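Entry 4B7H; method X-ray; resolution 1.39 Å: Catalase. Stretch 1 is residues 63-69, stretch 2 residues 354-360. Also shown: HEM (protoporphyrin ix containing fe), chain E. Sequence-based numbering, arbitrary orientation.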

# COMPACT_ATOMS: atom_id res chain seq x y z
N ASN A 63 11.26 -5.38 0.61
CA ASN A 63 10.86 -5.70 -0.75
C ASN A 63 9.67 -4.89 -1.21
O ASN A 63 8.79 -4.53 -0.42
N VAL A 64 9.65 -4.60 -2.51
CA VAL A 64 8.60 -3.86 -3.17
C VAL A 64 8.23 -4.65 -4.43
O VAL A 64 8.99 -5.51 -4.85
N PRO A 65 7.05 -4.38 -5.02
CA PRO A 65 6.72 -5.12 -6.25
C PRO A 65 7.77 -4.88 -7.34
O PRO A 65 8.18 -3.74 -7.58
N GLU A 66 8.22 -5.95 -7.97
CA GLU A 66 9.13 -5.81 -9.10
C GLU A 66 8.33 -5.31 -10.31
O GLU A 66 7.10 -5.45 -10.34
N ARG A 67 9.01 -4.74 -11.30
CA ARG A 67 8.34 -4.35 -12.54
C ARG A 67 7.67 -5.54 -13.22
O ARG A 67 8.23 -6.66 -13.24
N ILE A 68 6.51 -5.30 -13.83
CA ILE A 68 5.96 -6.23 -14.81
C ILE A 68 5.73 -5.48 -16.12
O ILE A 68 4.98 -4.49 -16.16
N PRO A 69 6.42 -5.88 -17.21
CA PRO A 69 7.53 -6.83 -17.28
C PRO A 69 8.86 -6.09 -17.03
O PRO A 69 8.83 -4.99 -16.45
N ASP A 354 1.15 4.75 -14.54
CA ASP A 354 0.14 4.02 -13.79
C ASP A 354 0.80 2.94 -12.93
O ASP A 354 0.52 2.82 -11.73
N GLN A 355 1.68 2.13 -13.53
CA GLN A 355 2.34 1.10 -12.74
C GLN A 355 3.24 1.71 -11.66
O GLN A 355 3.29 1.22 -10.52
N GLN A 356 3.93 2.79 -12.00
CA GLN A 356 4.87 3.41 -11.07
C GLN A 356 4.19 3.99 -9.84
O GLN A 356 4.73 3.91 -8.73
N ARG A 357 2.99 4.55 -10.02
CA ARG A 357 2.21 5.03 -8.89
C ARG A 357 1.95 3.90 -7.89
O ARG A 357 1.91 4.15 -6.69
N TYR A 358 1.78 2.68 -8.38
CA TYR A 358 1.58 1.51 -7.52
C TYR A 358 2.90 0.91 -7.01
O TYR A 358 3.07 0.65 -5.82
N ARG A 359 3.81 0.65 -7.95
CA ARG A 359 5.05 -0.07 -7.70
C ARG A 359 5.95 0.68 -6.72
O ARG A 359 6.61 0.08 -5.87
N ILE A 360 5.99 2.00 -6.87
CA ILE A 360 6.83 2.86 -6.05
C ILE A 360 5.98 3.64 -5.05
O ILE A 360 6.17 3.51 -3.85

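An extended segment without regular structure lies against the last turns of a helix, and the polar rule is set by Gln 355. Its CA-to-CB bond points toward the other stretch, and a t, t side chain carries the amide to the backbone of Ile 68, where it pairs at both ends: Ile 68 N donates to Gln 355 OE1 (2.9 Å), and Gln 355 NE2 donates to Ile 68 O (2.8 Å). Both bonds are nearly straight, so one side-chain amide satisfies both the N and the O of Ile 68.

Two waters extend this scheme. One donates to Glu 66 O and Gln 355 OE1; the other donates to Pro 65 O and accepts from Arg 359 NH1.

Apolar packing is modest: Pro 65 points toward the helix, and its CG lies 3.9 Å from Tyr 358 CE2. Separately, the aliphatic part of Arg 359 makes a close contact with a backbone carbonyl, CG lying 3.3 Å from Pro 65 O.

The boldest feature is a pair of like charges, with Arg 67 NH2 3.6 Å from Arg 359 NH2, each guanidinium over a face of the other. Heme carboxylates supply the countercharge: Arg 67 NE (chi1 m) bonds HEM O1D at 2.9 Å, and Arg 359 (t, t, p) bonds the other propionate through NE to O2A and NH2 to O1A, both 2.8 Å. Gln 356 NE2 also reaches HEM O1A, at 2.9 Å.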

# COMPACT_ATOMS: atom_id res chain seq x y z
CB ASN A 63 10.54 -7.20 -0.89
CG ASN A 63 11.78 -8.07 -0.90
OD1 ASN A 63 12.88 -7.61 -1.22
ND2 ASN A 63 11.59 -9.33 -0.57
CB VAL A 64 9.10 -2.45 -3.52
CG1 VAL A 64 9.39 -1.68 -2.24
CG2 VAL A 64 10.36 -2.51 -4.39
CB PRO A 65 5.38 -4.51 -6.67
CG PRO A 65 4.82 -3.92 -5.40
CD PRO A 65 6.01 -3.40 -4.67
CB GLU A 66 9.82 -7.14 -9.42
CG GLU A 66 8.89 -8.18 -10.03
CD GLU A 66 9.53 -9.56 -10.23
OE1 GLU A 66 10.51 -9.89 -9.52
OE2 GLU A 66 9.03 -10.32 -11.11
CB ARG A 67 9.35 -3.81 -13.54
CG ARG A 67 9.99 -2.51 -13.14
CD ARG A 67 11.30 -2.39 -13.92
NE ARG A 67 11.91 -1.08 -13.75
CZ ARG A 67 12.54 -0.68 -12.65
NH1 ARG A 67 12.68 -1.51 -11.61
NH2 ARG A 67 13.05 0.55 -12.59
CB ILE A 68 4.65 -6.92 -14.32
CG1 ILE A 68 4.09 -7.81 -15.43
CG2 ILE A 68 3.60 -5.90 -13.83
CD1 ILE A 68 2.89 -8.67 -15.01
CB PRO A 69 7.45 -7.35 -18.73
CG PRO A 69 6.63 -6.31 -19.49
CD PRO A 69 6.19 -5.24 -18.51
CB ASP A 354 -0.89 3.40 -14.73
CG ASP A 354 -1.95 2.62 -13.99
OD1 ASP A 354 -2.67 3.24 -13.18
OD2 ASP A 354 -2.05 1.39 -14.19
CB GLN A 355 3.15 0.12 -13.60
CG GLN A 355 3.75 -0.97 -12.70
CD GLN A 355 4.33 -2.17 -13.43
OE1 GLN A 355 5.24 -2.83 -12.91
NE2 GLN A 355 3.80 -2.48 -14.62
CB GLN A 356 5.73 4.44 -11.81
CG GLN A 356 6.72 3.75 -12.74
CD GLN A 356 7.09 4.55 -13.96
OE1 GLN A 356 6.66 5.70 -14.14
NE2 GLN A 356 7.90 3.95 -14.84
CB ARG A 357 0.88 5.62 -9.38
CG ARG A 357 1.04 6.94 -10.12
CD ARG A 357 -0.21 7.35 -10.91
NE ARG A 357 0.14 8.45 -11.81
CZ ARG A 357 -0.16 8.52 -13.10
NH1 ARG A 357 -0.90 7.57 -13.68
NH2 ARG A 357 0.26 9.56 -13.81
CB TYR A 358 0.82 0.43 -8.29
CG TYR A 358 0.87 -0.94 -7.64
CD1 TYR A 358 0.20 -1.19 -6.45
CD2 TYR A 358 1.61 -1.98 -8.20
CE1 TYR A 358 0.25 -2.42 -5.84
CE2 TYR A 358 1.67 -3.23 -7.60
CZ TYR A 358 0.99 -3.44 -6.41
OH TYR A 358 1.03 -4.66 -5.78
CB ARG A 359 5.78 -0.27 -9.04
CG ARG A 359 7.13 -0.88 -8.92
CD ARG A 359 7.70 -1.24 -10.26
NE ARG A 359 8.19 -0.14 -11.09
CZ ARG A 359 9.33 0.51 -10.89
NH1 ARG A 359 10.08 0.25 -9.82
NH2 ARG A 359 9.71 1.46 -11.75
CB ILE A 360 7.66 3.83 -6.91
CG1 ILE A 360 8.45 3.06 -7.98
CG2 ILE A 360 8.59 4.64 -6.02
CD1 ILE A 360 9.02 3.96 -9.08
CHA HEM E . 8.65 -1.83 -18.79
CHB HEM E . 4.10 -1.35 -20.39
CHC HEM E . 5.67 -2.20 -24.89
CHD HEM E . 10.12 -1.14 -23.39
C1A HEM E . 7.29 -1.64 -18.82
C2A HEM E . 6.44 -1.35 -17.69
C3A HEM E . 5.19 -1.20 -18.15
C4A HEM E . 5.20 -1.41 -19.57
CMA HEM E . 3.91 -0.87 -17.36
CAA HEM E . 6.93 -1.22 -16.23
CBA HEM E . 7.37 0.22 -15.97
CGA HEM E . 7.68 0.49 -14.53
O1A HEM E . 8.65 1.25 -14.28
O2A HEM E . 6.99 -0.04 -13.61
C1B HEM E . 4.11 -1.57 -21.75
C2B HEM E . 2.95 -1.61 -22.62
C3B HEM E . 3.39 -1.87 -23.86
C4B HEM E . 4.83 -1.97 -23.81
CMB HEM E . 1.50 -1.41 -22.13
CAB HEM E . 2.61 -2.01 -25.19
CBB HEM E . 1.45 -1.39 -25.40
C1C HEM E . 7.00 -1.82 -24.92
C2C HEM E . 7.79 -1.43 -26.08
C3C HEM E . 9.03 -1.14 -25.64
C4C HEM E . 9.03 -1.31 -24.20
CMC HEM E . 7.27 -1.40 -27.53
CAC HEM E . 10.26 -0.62 -26.41
CBC HEM E . 10.16 0.11 -27.53
C1D HEM E . 10.13 -1.31 -22.03
C2D HEM E . 11.32 -1.22 -21.25
C3D HEM E . 10.89 -1.43 -19.83
C4D HEM E . 9.46 -1.61 -19.87
CMD HEM E . 12.75 -0.98 -21.76
CAD HEM E . 11.81 -1.40 -18.62
CBD HEM E . 12.13 0.05 -18.29
CGD HEM E . 13.11 0.01 -17.16
O1D HEM E . 12.78 0.46 -16.03
O2D HEM E . 14.23 -0.51 -17.37
NA HEM E . 6.50 -1.67 -19.97
NB HEM E . 5.24 -1.79 -22.50
NC HEM E . 7.79 -1.73 -23.78
ND HEM E . 9.05 -1.55 -21.20
FE HEM E . 7.16 -1.73 -21.87
O HOH W 1 10.16 -1.82 -7.85
O HOH W 2 5.05 -3.59 -10.22